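Local structure of glycerol dehydrogenase (Bacillus coagulans, 6CSJ) at residues Pro15-Leu18 against Ala23-Glu26; Lys95-Ala100 against Val111-Thr116. The protein probably oxidises glycerol and related polyols with a nicotinamide cofactor, and in this engineered double mutant has acquired D-lactate dehydrogenase activity. The protein carries 2 engineered substitutions. One frame throughout, in Å; residues are numbered along the deposited sequence.

Interaction 1: residues Pro15-Leu18 against Ala23-Glu26; sequences PDEL and AYTE
OE1 of E17 has two partners: the phenol of Y24 donates a hydrogen bond to it, OH to OE1 2.8 Å, and the guanidinium of R20, three residues further along the chain, forms a salt bridge with the same oxygen through NH1. The phenol meets OE1 from above the carboxylate plane, about 45° out of it. Seen from the tyrosine, OE1 lies at the ring edge and close to the ring plane, also 3.5 Å from CE2 of Y24. Carboxylate and ring planes are turned 63° apart, and the two side chains cross at about a right angle. The glutamate chain is bent at CB-CG (chi2 21°), and this kink carries the carboxylate round to the phenol. On the helix side, CG of Y24 stands anti to its own carbonyl carbon, and the ring reaches from helix 21-28 back to the loop that follows strand 10-14. Beneath the pair lies the edge of the parallel sheet: both side chains touch I12 and I151. D153 accepts from the backbone N of D16 and of L18, tying the same turn to the neighbouring strand. Chemically, one carboxylate oxygen of a largely buried glutamate takes both a neutral donor and a positive charge, which would probably favour the ionised glutamate and hold the phenol's rotation, joining the turn to the first helix of the fold.

Interaction 2: residues Lys95-Ala100 against Val111-Thr116; sequences KTLDTA and VIVAPT
Helix 95-100 runs antiparallel to strand 111-115, their axes at 177° and 8.4 Å apart at closest approach. L97 and V113 lie opposite each other, CA to CA 5.6 Å, with A100 over V111 further down the helix. L97 does most of the touching. Its CG is anti to the carbonyl carbon (chi1 -58°), and its two methyls divide the end of the strand between them: CD2 sits 3.9 Å from CB of V113 and 3.6 Å from the backbone N of A114, while CD1 meets CG of P115 at 3.6 Å. V113 replies with CG1, which rests against the backbone O of L97. At the other end CG1 of V111 comes to 3.9 Å from O of A100, and V88 of strand 87-92 touches both residues. Within the helix, O of K95 accepts from N and OG1 of T99, which approach from opposite faces of its carbonyl plane. With an alanine at L97, CG and both methyls would be missing, which is likely to open a gap against P115 and over CB of V113. The contact is wholly apolar between side chains, so shape and burial hold the connecting helix of this beta-alpha-beta crossover against the strand it leads into.

How the interactions relate
Interaction 1 closes before interaction 2 opens along the chain, and their centres lie 14 Å apart, both beside the same parallel six-stranded sheet. Interaction 1 joins the loop after the edge strand 10-14 to helix 21-28; interaction 2 joins helix 94-106 to the inner strand 111-115, with strand 149-153 between the two strands. The sheet's two faces divide them: I112 and A114 point away from helix 94-106 and pack under the first contact, CD1 of I112 on CG2 of T25 at 3.8 Å and CB of A114 on CD2 of L18 at 4.0 Å. Strand 111-115 is thus sandwiched between helical layers, the alpha/beta architecture of the N-terminal, nucleotide-binding domain in iron-containing alcohol dehydrogenases.

Interaction 1: residues Pro15-Leu18 against Ala23-Glu26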
loop_
_atom_site.group_PDB
_atom_site.type_symbol
_atom_site.label_atom_id
_atom_site.label_comp_id
_atom_site.label_asym_id
_atom_site.label_seq_id
_atom_site.Cartn_x
_atom_site.Cartn_y
_atom_site.Cartn_z
ATOM N N PRO A 15 15.526 -6.436 -11.319
ATOM C CA PRO A 15 14.840 -6.974 -12.500
ATOM C C PRO A 15 14.976 -8.497 -12.587
ATOM O O PRO A 15 16.050 -9.045 -12.266
ATOM C CB PRO A 15 15.532 -6.268 -13.679
ATOM C CG PRO A 15 16.860 -5.860 -13.171
ATOM C CD PRO A 15 16.824 -5.821 -11.660
ATOM N N ASP A 16 13.877 -9.169 -12.951
ATOM C CA ASP A 16 13.849 -10.625 -13.161
ATOM C C ASP A 16 14.129 -11.458 -11.883
ATOM O O ASP A 16 14.615 -12.589 -11.956
ATOM C CB ASP A 16 14.816 -10.987 -14.311
ATOM C CG ASP A 16 14.372 -12.205 -15.124
ATOM O OD1 ASP A 16 13.231 -12.715 -14.980
ATOM O OD2 ASP A 16 15.203 -12.658 -15.934
ATOM N N GLU A 17 13.795 -10.894 -10.726
ATOM C CA GLU A 17 13.914 -11.568 -9.415
ATOM C C GLU A 17 13.106 -12.875 -9.280
ATOM O O GLU A 17 13.538 -13.796 -8.574
ATOM C CB GLU A 17 13.498 -10.600 -8.291
ATOM C CG GLU A 17 14.516 -10.209 -7.227
ATOM C CD GLU A 17 15.964 -10.383 -7.591
ATOM O OE1 GLU A 17 16.520 -11.454 -7.252
ATOM O OE2 GLU A 17 16.564 -9.455 -8.167
ATOM N N LEU A 18 11.951 -12.968 -9.939
ATOM C CA LEU A 18 11.147 -14.205 -9.918
ATOM C C LEU A 18 11.882 -15.402 -10.540
ATOM O O LEU A 18 11.596 -16.546 -10.180
ATOM C CB LEU A 18 9.787 -14.011 -10.608
ATOM C CG LEU A 18 8.761 -13.132 -9.876
ATOM C CD1 LEU A 18 7.480 -13.000 -10.679
ATOM C CD2 LEU A 18 8.452 -13.646 -8.480
ATOM N N ALA A 23 15.817 -19.968 -5.387
ATOM C CA ALA A 23 16.935 -19.648 -4.486
ATOM C C ALA A 23 16.436 -19.043 -3.161
ATOM O O ALA A 23 16.982 -19.357 -2.093
ATOM C CB ALA A 23 17.926 -18.717 -5.162
ATOM N N TYR A 24 15.394 -18.207 -3.233
ATOM C CA TYR A 24 14.815 -17.580 -2.032
ATOM C C TYR A 24 13.947 -18.551 -1.206
ATOM O O TYR A 24 14.124 -18.627 0.017
ATOM C CB TYR A 24 14.052 -16.290 -2.390
ATOM C CG TYR A 24 14.947 -15.245 -3.043
ATOM C CD1 TYR A 24 16.040 -14.714 -2.359
ATOM C CD2 TYR A 24 14.718 -14.812 -4.358
ATOM C CE1 TYR A 24 16.878 -13.776 -2.952
ATOM C CE2 TYR A 24 15.553 -13.876 -4.963
ATOM C CZ TYR A 24 16.643 -13.373 -4.258
ATOM O OH TYR A 24 17.469 -12.437 -4.847
ATOM N N THR A 25 13.057 -19.314 -1.851
ATOM C CA THR A 25 12.243 -20.302 -1.112
ATOM C C THR A 25 13.103 -21.377 -0.446
ATOM O O THR A 25 12.807 -21.780 0.680
ATOM C CB THR A 25 11.139 -20.996 -1.955
ATOM O OG1 THR A 25 11.719 -21.819 -2.975
ATOM C CG2 THR A 25 10.193 -19.978 -2.571
ATOM N N GLU A 26 14.165 -21.810 -1.125
ATOM C CA GLU A 26 15.139 -22.777 -0.567
ATOM C C GLU A 26 15.833 -22.307 0.733
ATOM O O GLU A 26 16.203 -23.137 1.549
ATOM C CB GLU A 26 16.189 -23.184 -1.627
ATOM C CG GLU A 26 15.684 -24.027 -2.807
ATOM C CD GLU A 26 15.083 -25.374 -2.434
ATOM O OE1 GLU A 26 15.361 -25.894 -1.326
ATOM O OE2 GLU A 26 14.304 -25.895 -3.264
#

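Interaction 2: residues Lys95-Ala100 against Val111-Thr116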
loop_
_atom_site.group_PDB
_atom_site.type_symbol
_atom_site.label_atom_id
_atom_site.label_comp_id
_atom_site.label_asym_id
_atom_site.label_seq_id
_atom_site.Cartn_x
_atom_site.Cartn_y
_atom_site.Cartn_z
ATOM N N LYS A 95 -4.860 -8.740 -2.743
ATOM C CA LYS A 95 -5.690 -9.862 -2.300
ATOM C C LYS A 95 -4.907 -11.184 -2.281
ATOM O O LYS A 95 -5.004 -11.951 -1.315
ATOM C CB LYS A 95 -6.960 -9.973 -3.145
ATOM C CG LYS A 95 -8.011 -8.898 -2.854
ATOM C CD LYS A 95 -9.211 -9.088 -3.791
ATOM C CE LYS A 95 -10.147 -7.880 -3.836
ATOM N NZ LYS A 95 -10.877 -7.681 -2.556
ATOM N N THR A 96 -4.112 -11.432 -3.320
ATOM C CA THR A 96 -3.240 -12.618 -3.355
ATOM C C THR A 96 -2.180 -12.592 -2.253
ATOM O O THR A 96 -1.959 -13.593 -1.578
ATOM C CB THR A 96 -2.524 -12.768 -4.714
ATOM O OG1 THR A 96 -3.486 -12.785 -5.784
ATOM C CG2 THR A 96 -1.712 -14.050 -4.761
ATOM N N LEU A 97 -1.530 -11.452 -2.079
ATOM C CA LEU A 97 -0.445 -11.319 -1.094
ATOM C C LEU A 97 -0.975 -11.520 0.314
ATOM O O LEU A 97 -0.387 -12.247 1.101
ATOM C CB LEU A 97 0.246 -9.943 -1.205
ATOM C CG LEU A 97 0.862 -9.570 -2.565
ATOM C CD1 LEU A 97 1.576 -8.237 -2.495
ATOM C CD2 LEU A 97 1.804 -10.655 -3.075
ATOM N N ASP A 98 -2.109 -10.895 0.612
ATOM C CA ASP A 98 -2.758 -11.048 1.923
ATOM C C ASP A 98 -3.206 -12.486 2.201
ATOM O O ASP A 98 -3.092 -12.970 3.338
ATOM C CB ASP A 98 -3.943 -10.067 2.060
ATOM C CG ASP A 98 -3.494 -8.596 2.198
ATOM O OD1 ASP A 98 -2.272 -8.312 2.199
ATOM O OD2 ASP A 98 -4.385 -7.730 2.322
ATOM N N THR A 99 -3.691 -13.167 1.166
ATOM C CA THR A 99 -4.064 -14.582 1.272
ATOM C C THR A 99 -2.850 -15.426 1.663
ATOM O O THR A 99 -2.938 -16.260 2.562
ATOM C CB THR A 99 -4.705 -15.083 -0.046
ATOM O OG1 THR A 99 -5.890 -14.333 -0.309
ATOM C CG2 THR A 99 -5.050 -16.553 0.013
ATOM N N ALA A 100 -1.720 -15.185 1.006
ATOM C CA ALA A 100 -0.476 -15.877 1.344
ATOM C C ALA A 100 -0.027 -15.606 2.789
ATOM O O ALA A 100 0.445 -16.511 3.472
ATOM C CB ALA A 100 0.624 -15.496 0.368
ATOM N N VAL A 111 6.635 -16.785 5.018
ATOM C CA VAL A 111 5.897 -16.241 3.878
ATOM C C VAL A 111 6.803 -15.397 2.979
ATOM O O VAL A 111 7.673 -14.667 3.469
ATOM C CB VAL A 111 4.742 -15.340 4.367
ATOM C CG1 VAL A 111 3.941 -14.833 3.179
ATOM C CG2 VAL A 111 3.885 -16.062 5.380
ATOM N N ILE A 112 6.578 -15.507 1.668
ATOM C CA ILE A 112 7.190 -14.644 0.663
ATOM C C ILE A 112 6.057 -13.971 -0.094
ATOM O O ILE A 112 5.180 -14.643 -0.625
ATOM C CB ILE A 112 8.093 -15.424 -0.317
ATOM C CG1 ILE A 112 9.224 -16.123 0.461
ATOM C CG2 ILE A 112 8.667 -14.497 -1.395
ATOM C CD1 ILE A 112 10.262 -16.821 -0.403
ATOM N N VAL A 113 6.077 -12.640 -0.139
ATOM C CA VAL A 113 5.126 -11.884 -0.947
ATOM C C VAL A 113 5.898 -11.256 -2.091
ATOM O O VAL A 113 6.976 -10.696 -1.889
ATOM C CB VAL A 113 4.311 -10.844 -0.129
ATOM C CG1 VAL A 113 3.478 -11.558 0.931
ATOM C CG2 VAL A 113 5.187 -9.797 0.539
ATOM N N ALA A 114 5.353 -11.400 -3.297
ATOM C CA ALA A 114 5.981 -10.930 -4.516
ATOM C C ALA A 114 4.953 -10.154 -5.331
ATOM O O ALA A 114 4.303 -10.724 -6.198
ATOM C CB ALA A 114 6.546 -12.107 -5.302
ATOM N N PRO A 115 4.795 -8.845 -5.047
ATOM C CA PRO A 115 3.818 -8.049 -5.790
ATOM C C PRO A 115 4.197 -7.930 -7.257
ATOM O O PRO A 115 5.385 -7.854 -7.581
ATOM C CB PRO A 115 3.864 -6.671 -5.121
ATOM C CG PRO A 115 4.602 -6.856 -3.848
ATOM C CD PRO A 115 5.505 -8.038 -4.039
ATOM N N THR A 116 3.188 -7.957 -8.117
ATOM C CA THR A 116 3.354 -7.711 -9.539
ATOM C C THR A 116 3.047 -6.253 -9.906
ATOM O O THR A 116 3.114 -5.879 -11.087
ATOM C CB THR A 116 2.438 -8.642 -10.354
ATOM O OG1 THR A 116 1.092 -8.472 -9.910
ATOM C CG2 THR A 116 2.845 -10.080 -10.160
#